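Long-range contact in Non-structural protein 3 (Porcine deltacoronavirus, PDB 6LN0), which probably cleaves the viral polyprotein through a papain-like protease domain and carries a macro domain likely to bind ADP-ribose: residues Val266-Arg277 and Val316-Ala326. Residues are numbered along the deposited sequence; the frame is centred on the assembly and turned at random.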
ATOM      1  N   VAL A 266      25.416  15.443  11.281  1.00 43.71           N
ATOM      2  CA  VAL A 266      24.677  16.318  12.194  1.00 39.57           C
ATOM      3  C   VAL A 266      25.601  17.148  13.074  1.00 47.92           C
ATOM      4  O   VAL A 266      25.238  18.259  13.489  1.00 49.78           O
ATOM      5  CB  VAL A 266      23.711  15.480  13.051  1.00 46.84           C
ATOM      6  CG1 VAL A 266      22.832  16.393  13.904  1.00 48.28           C
ATOM      7  CG2 VAL A 266      22.862  14.595  12.141  1.00 43.00           C
ATOM      8  N   ASN A 267      26.780  16.627  13.414  1.00 45.41           N
ATOM      9  CA  ASN A 267      27.644  17.401  14.294  1.00 51.33           C
ATOM     10  C   ASN A 267      28.358  18.523  13.548  1.00 47.72           C
ATOM     11  O   ASN A 267      28.469  19.632  14.073  1.00 48.42           O
ATOM     12  CB  ASN A 267      28.631  16.481  15.002  1.00 51.12           C
ATOM     13  CG  ASN A 267      27.947  15.644  16.065  1.00 56.18           C
ATOM     14  OD1 ASN A 267      26.831  15.981  16.513  1.00 55.38           O
ATOM     15  ND2 ASN A 267      28.580  14.541  16.455  1.00 48.77           N
ATOM     16  N   LEU A 268      28.839  18.266  12.330  1.00 46.51           N
ATOM     17  CA  LEU A 268      29.266  19.361  11.460  1.00 47.07           C
ATOM     18  C   LEU A 268      28.161  20.402  11.317  1.00 46.02           C
ATOM     19  O   LEU A 268      28.397  21.605  11.478  1.00 45.39           O
ATOM     20  CB  LEU A 268      29.661  18.820  10.089  1.00 42.97           C
ATOM     21  CG  LEU A 268      30.181  19.822   9.075  1.00 43.55           C
ATOM     22  CD1 LEU A 268      31.455  20.485   9.568  1.00 40.15           C
ATOM     23  CD2 LEU A 268      30.433  19.101   7.759  1.00 38.02           C
ATOM     24  N   PHE A 269      26.935  19.949  11.030  1.00 44.99           N
ATOM     25  CA  PHE A 269      25.852  20.892  10.783  1.00 45.31           C
ATOM     26  C   PHE A 269      25.626  21.780  11.997  1.00 46.87           C
ATOM     27  O   PHE A 269      25.446  22.995  11.864  1.00 47.20           O
ATOM     28  CB  PHE A 269      24.548  20.165  10.398  1.00 42.72           C
ATOM     29  CG  PHE A 269      23.423  21.110  10.111  1.00 42.43           C
ATOM     30  CD1 PHE A 269      22.592  21.554  11.127  1.00 43.66           C
ATOM     31  CD2 PHE A 269      23.258  21.636   8.844  1.00 42.05           C
ATOM     32  CE1 PHE A 269      21.603  22.479  10.874  1.00 44.01           C
ATOM     33  CE2 PHE A 269      22.267  22.567   8.585  1.00 44.01           C
ATOM     34  CZ  PHE A 269      21.429  22.972   9.595  1.00 46.10           C
ATOM     35  N   GLN A 270      25.647  21.189  13.191  1.00 48.07           N
ATOM     36  CA  GLN A 270      25.463  21.967  14.408  1.00 50.55           C
ATOM     37  C   GLN A 270      26.509  23.065  14.562  1.00 53.34           C
ATOM     38  O   GLN A 270      26.235  24.066  15.232  1.00 53.33           O
ATOM     39  CB  GLN A 270      25.480  21.037  15.626  1.00 48.06           C
ATOM     40  CG  GLN A 270      24.223  20.174  15.755  1.00 45.79           C
ATOM     41  CD  GLN A 270      24.217  19.329  17.011  1.00 50.67           C
ATOM     42  OE1 GLN A 270      23.763  19.775  18.067  1.00 54.16           O
ATOM     43  NE2 GLN A 270      24.734  18.101  16.910  1.00 52.95           N
ATOM     44  N   ASN A 271      27.688  22.915  13.948  1.00 47.67           N
ATOM     45  CA  ASN A 271      28.717  23.944  14.012  1.00 54.64           C
ATOM     46  C   ASN A 271      28.686  24.893  12.827  1.00 52.70           C
ATOM     47  O   ASN A 271      29.683  25.576  12.577  1.00 52.41           O
ATOM     48  CB  ASN A 271      30.108  23.313  14.138  1.00 55.44           C
ATOM     49  CG  ASN A 271      30.420  22.911  15.569  1.00 58.88           C
ATOM     50  OD1 ASN A 271      30.444  21.721  15.898  1.00 59.49           O
ATOM     51  ND2 ASN A 271      30.604  23.900  16.438  1.00 54.53           N
ATOM     52  N   THR A 272      27.588  24.939  12.086  1.00 46.67           N
ATOM     53  CA  THR A 272      27.370  25.995  11.111  1.00 52.12           C
ATOM     54  C   THR A 272      26.278  26.928  11.617  1.00 55.31           C
ATOM     55  O   THR A 272      25.747  26.775  12.718  1.00 55.76           O
ATOM     56  CB  THR A 272      26.977  25.441   9.748  1.00 48.95           C
ATOM     57  OG1 THR A 272      25.580  25.164   9.778  1.00 45.73           O
ATOM     58  CG2 THR A 272      27.731  24.178   9.448  1.00 51.76           C
ATOM     59  N   ALA A 273      25.934  27.908  10.793  1.00 53.98           N
ATOM     60  CA  ALA A 273      24.972  28.921  11.186  1.00 52.93           C
ATOM     61  C   ALA A 273      23.657  28.780  10.440  1.00 54.90           C
ATOM     62  O   ALA A 273      22.829  29.693  10.491  1.00 57.97           O
ATOM     63  CB  ALA A 273      25.563  30.312  10.964  1.00 58.72           C
ATOM     64  N   TYR A 274      23.443  27.658   9.759  1.00 55.72           N
ATOM     65  CA  TYR A 274      22.300  27.487   8.876  1.00 50.69           C
ATOM     66  C   TYR A 274      21.034  27.217   9.681  1.00 50.85           C
ATOM     67  O   TYR A 274      21.088  26.743  10.816  1.00 56.86           O
ATOM     68  CB  TYR A 274      22.548  26.335   7.903  1.00 49.64           C
ATOM     69  CG  TYR A 274      23.756  26.497   7.003  1.00 46.90           C
ATOM     70  CD1 TYR A 274      24.041  27.715   6.394  1.00 46.15           C
ATOM     71  CD2 TYR A 274      24.605  25.427   6.760  1.00 41.95           C
ATOM     72  CE1 TYR A 274      25.143  27.853   5.572  1.00 49.04           C
ATOM     73  CE2 TYR A 274      25.702  25.548   5.950  1.00 42.55           C
ATOM     74  CZ  TYR A 274      25.975  26.764   5.346  1.00 50.95           C
ATOM     75  OH  TYR A 274      27.078  26.894   4.516  1.00 48.72           O
ATOM     76  N   GLN A 275      19.883  27.521   9.076  1.00 50.31           N
ATOM     77  CA  GLN A 275      18.582  27.245   9.679  1.00 51.62           C
ATOM     78  C   GLN A 275      17.724  26.419   8.723  1.00 47.72           C
ATOM     79  O   GLN A 275      17.452  26.849   7.601  1.00 48.11           O
ATOM     80  CB  GLN A 275      17.847  28.535  10.063  1.00 56.03           C
ATOM     81  CG  GLN A 275      16.372  28.252  10.393  1.00 62.50           C
ATOM     82  CD  GLN A 275      15.656  29.402  11.073  1.00 72.23           C
ATOM     83  OE1 GLN A 275      15.979  30.573  10.859  1.00 80.92           O
ATOM     84  NE2 GLN A 275      14.659  29.071  11.891  1.00 72.40           N
ATOM     85  N   PHE A 276      17.285  25.251   9.179  1.00 48.69           N
ATOM     86  CA  PHE A 276      16.451  24.366   8.373  1.00 47.25           C
ATOM     87  C   PHE A 276      15.137  25.034   7.963  1.00 46.32           C
ATOM     88  O   PHE A 276      14.556  25.823   8.706  1.00 52.63           O
ATOM     89  CB  PHE A 276      16.118  23.108   9.169  1.00 44.93           C
ATOM     90  CG  PHE A 276      17.255  22.150   9.308  1.00 50.07           C
ATOM     91  CD1 PHE A 276      17.854  21.595   8.187  1.00 44.88           C
ATOM     92  CD2 PHE A 276      17.692  21.756  10.576  1.00 48.40           C
ATOM     93  CE1 PHE A 276      18.889  20.685   8.322  1.00 46.85           C
ATOM     94  CE2 PHE A 276      18.723  20.848  10.725  1.00 46.33           C
ATOM     95  CZ  PHE A 276      19.330  20.310   9.598  1.00 49.75           C
ATOM     96  N   ARG A 277      14.637  24.666   6.787  1.00 41.08           N
ATOM     97  CA  ARG A 277      13.291  25.051   6.394  1.00 50.10           C
ATOM     98  C   ARG A 277      12.254  24.501   7.392  1.00 50.75           C
ATOM     99  O   ARG A 277      12.534  23.562   8.139  1.00 48.92           O
ATOM    100  CB  ARG A 277      13.006  24.557   4.976  1.00 37.40           C
ATOM    101  CG  ARG A 277      12.751  23.082   4.886  1.00 43.63           C
ATOM    102  CD  ARG A 277      12.778  22.665   3.452  1.00 40.23           C
ATOM    103  NE  ARG A 277      12.880  21.229   3.275  1.00 40.79           N
ATOM    104  CZ  ARG A 277      11.840  20.405   3.252  1.00 47.54           C
ATOM    105  NH1 ARG A 277      10.610  20.875   3.409  1.00 49.59           N
ATOM    106  NH2 ARG A 277      12.030  19.107   3.062  1.00 50.68           N
ATOM    107  N   VAL A 316      25.160  13.036   4.089  1.00 43.81           N
ATOM    108  CA  VAL A 316      24.384  13.593   5.190  1.00 41.36           C
ATOM    109  C   VAL A 316      24.518  15.110   5.224  1.00 43.33           C
ATOM    110  O   VAL A 316      23.518  15.835   5.196  1.00 43.39           O
ATOM    111  CB  VAL A 316      24.805  12.955   6.523  1.00 40.47           C
ATOM    112  CG1 VAL A 316      24.073  13.618   7.683  1.00 39.20           C
ATOM    113  CG2 VAL A 316      24.574  11.451   6.472  1.00 37.78           C
ATOM    114  N   ILE A 317      25.757  15.620   5.286  1.00 42.36           N
ATOM    115  CA  ILE A 317      25.913  17.063   5.426  1.00 42.99           C
ATOM    116  C   ILE A 317      25.335  17.783   4.212  1.00 39.48           C
ATOM    117  O   ILE A 317      24.795  18.889   4.336  1.00 39.85           O
ATOM    118  CB  ILE A 317      27.389  17.458   5.686  1.00 38.57           C
ATOM    119  CG1 ILE A 317      27.450  18.947   5.971  1.00 36.25           C
ATOM    120  CG2 ILE A 317      28.300  17.165   4.496  1.00 39.75           C
ATOM    121  CD1 ILE A 317      26.600  19.347   7.155  1.00 38.13           C
ATOM    122  N   SER A 318      25.411  17.167   3.036  1.00 38.24           N
ATOM    123  CA  SER A 318      24.850  17.804   1.856  1.00 37.70           C
ATOM    124  C   SER A 318      23.326  17.794   1.899  1.00 41.65           C
ATOM    125  O   SER A 318      22.680  18.755   1.463  1.00 41.28           O
ATOM    126  CB  SER A 318      25.362  17.116   0.597  1.00 42.87           C
ATOM    127  OG  SER A 318      24.434  17.294  -0.465  1.00 52.57           O
ATOM    128  N   LEU A 319      22.733  16.721   2.433  1.00 43.75           N
ATOM    129  CA  LEU A 319      21.288  16.690   2.635  1.00 33.30           C
ATOM    130  C   LEU A 319      20.842  17.786   3.593  1.00 39.47           C
ATOM    131  O   LEU A 319      19.904  18.535   3.303  1.00 44.99           O
ATOM    132  CB  LEU A 319      20.861  15.323   3.163  1.00 39.41           C
ATOM    133  CG  LEU A 319      19.427  15.329   3.681  1.00 39.08           C
ATOM    134  CD1 LEU A 319      18.490  15.207   2.513  1.00 30.11           C
ATOM    135  CD2 LEU A 319      19.225  14.202   4.668  1.00 43.00           C
ATOM    136  N   LEU A 320      21.516  17.910   4.734  1.00 40.57           N
ATOM    137  CA  LEU A 320      21.114  18.901   5.725  1.00 40.14           C
ATOM    138  C   LEU A 320      21.231  20.311   5.176  1.00 42.41           C
ATOM    139  O   LEU A 320      20.304  21.121   5.313  1.00 43.00           O
ATOM    140  CB  LEU A 320      21.961  18.751   6.986  1.00 39.47           C
ATOM    141  CG  LEU A 320      21.867  17.370   7.641  1.00 45.26           C
ATOM    142  CD1 LEU A 320      22.705  17.359   8.926  1.00 41.17           C
ATOM    143  CD2 LEU A 320      20.393  16.953   7.894  1.00 39.05           C
ATOM    144  N   VAL A 321      22.369  20.620   4.537  1.00 42.60           N
ATOM    145  CA  VAL A 321      22.639  21.988   4.083  1.00 43.04           C
ATOM    146  C   VAL A 321      21.644  22.405   3.000  1.00 38.08           C
ATOM    147  O   VAL A 321      21.128  23.529   3.007  1.00 37.25           O
ATOM    148  CB  VAL A 321      24.100  22.116   3.601  1.00 39.52           C
ATOM    149  CG1 VAL A 321      24.267  23.353   2.744  1.00 31.89           C
ATOM    150  CG2 VAL A 321      25.046  22.156   4.780  1.00 37.15           C
ATOM    151  N   SER A 322      21.347  21.512   2.068  1.00 38.02           N
ATOM    152  CA  SER A 322      20.395  21.862   1.023  1.00 43.42           C
ATOM    153  C   SER A 322      18.961  22.012   1.537  1.00 46.36           C
ATOM    154  O   SER A 322      18.134  22.597   0.832  1.00 53.21           O
ATOM    155  CB  SER A 322      20.426  20.826  -0.087  1.00 36.94           C
ATOM    156  OG  SER A 322      19.846  19.656   0.393  1.00 47.56           O
ATOM    157  N   ASN A 323      18.632  21.507   2.733  1.00 45.20           N
ATOM    158  CA  ASN A 323      17.322  21.741   3.330  1.00 38.51           C
ATOM    159  C   ASN A 323      17.328  22.922   4.279  1.00 45.11           C
ATOM    160  O   ASN A 323      16.415  23.050   5.115  1.00 46.62           O
ATOM    161  CB  ASN A 323      16.820  20.505   4.064  1.00 42.73           C
ATOM    162  CG  ASN A 323      16.210  19.517   3.140  1.00 41.75           C
ATOM    163  OD1 ASN A 323      15.012  19.549   2.874  1.00 48.15           O
ATOM    164  ND2 ASN A 323      17.024  18.616   2.643  1.00 39.91           N
ATOM    165  N   SER A 324      18.324  23.791   4.157  1.00 42.99           N
ATOM    166  CA  SER A 324      18.478  24.962   4.994  1.00 44.81           C
ATOM    167  C   SER A 324      18.506  26.220   4.128  1.00 42.10           C
ATOM    168  O   SER A 324      18.357  26.171   2.913  1.00 41.64           O
ATOM    169  CB  SER A 324      19.751  24.844   5.830  1.00 43.81           C
ATOM    170  OG  SER A 324      20.889  24.910   4.976  1.00 47.11           O
ATOM    171  N   ASP A 325      18.697  27.360   4.773  1.00 42.31           N
ATOM    172  CA  ASP A 325      18.887  28.629   4.078  1.00 48.85           C
ATOM    173  C   ASP A 325      20.329  28.854   3.575  1.00 48.70           C
ATOM    174  O   ASP A 325      20.666  29.992   3.276  1.00 49.16           O
ATOM    175  CB  ASP A 325      18.481  29.791   4.992  1.00 48.20           C
ATOM    176  CG  ASP A 325      19.372  29.916   6.236  1.00 54.71           C
ATOM    177  OD1 ASP A 325      20.190  29.011   6.515  1.00 54.83           O
ATOM    178  OD2 ASP A 325      19.245  30.935   6.954  1.00 63.18           O
ATOM    179  N   ALA A 326      21.174  27.830   3.459  1.00 49.28           N
ATOM    180  CA  ALA A 326      22.572  28.046   3.079  1.00 47.89           C
ATOM    181  C   ALA A 326      22.672  28.653   1.693  1.00 42.13           C
ATOM    182  O   ALA A 326      22.200  28.070   0.711  1.00 40.69           O
ATOM    183  CB  ALA A 326      23.355  26.731   3.108  1.00 42.96           C
TER
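R277 and N323 illustrate how two loops that follow packed helices can be pinned together. The arginine side chain runs alongside the asparagine and grips it side-on: NE lies 2.7 Å from N323 OD1, on a lone pair, and NH2 gives a second, more bent bond to the same oxygen. The amide is held from its other end too, because N323 ND2 donates almost straight to L319 O in the last turn of the helix before it, which fixes its rotation. R277 NH1 is taken up by E223 O, in helix 215-223.

Backbone bonds continue the seam. R277 N reaches N323 O at 2.9 Å, and D325 N reaches Q275 O, making a single bridge around F276 and S324. With CG between its backbone N and carbonyl carbon (chi1 64°), D325 turns OD1 back to accept from Q275 N at 3.0 Å, from above the carboxylate plane.

Apolar contacts fill the rest. A326 CB sits over one face of the Y274 ring, 3.4 Å from its centroid, a CH-pi contact, while V321 CG2 meets Y274 CE2. L320 wedges CB and CD1 against F269 and CD2 against F276 CZ (3.9 Å); L268 CD2 packs on I317 CG1 at 3.5 Å.

The short helical segments 266-270 and 316-322 cross at -42°, an arrangement consistent with the helical thumb of papain-like proteases, where the chain then enters strand 327-332 of the zinc-bearing fingers.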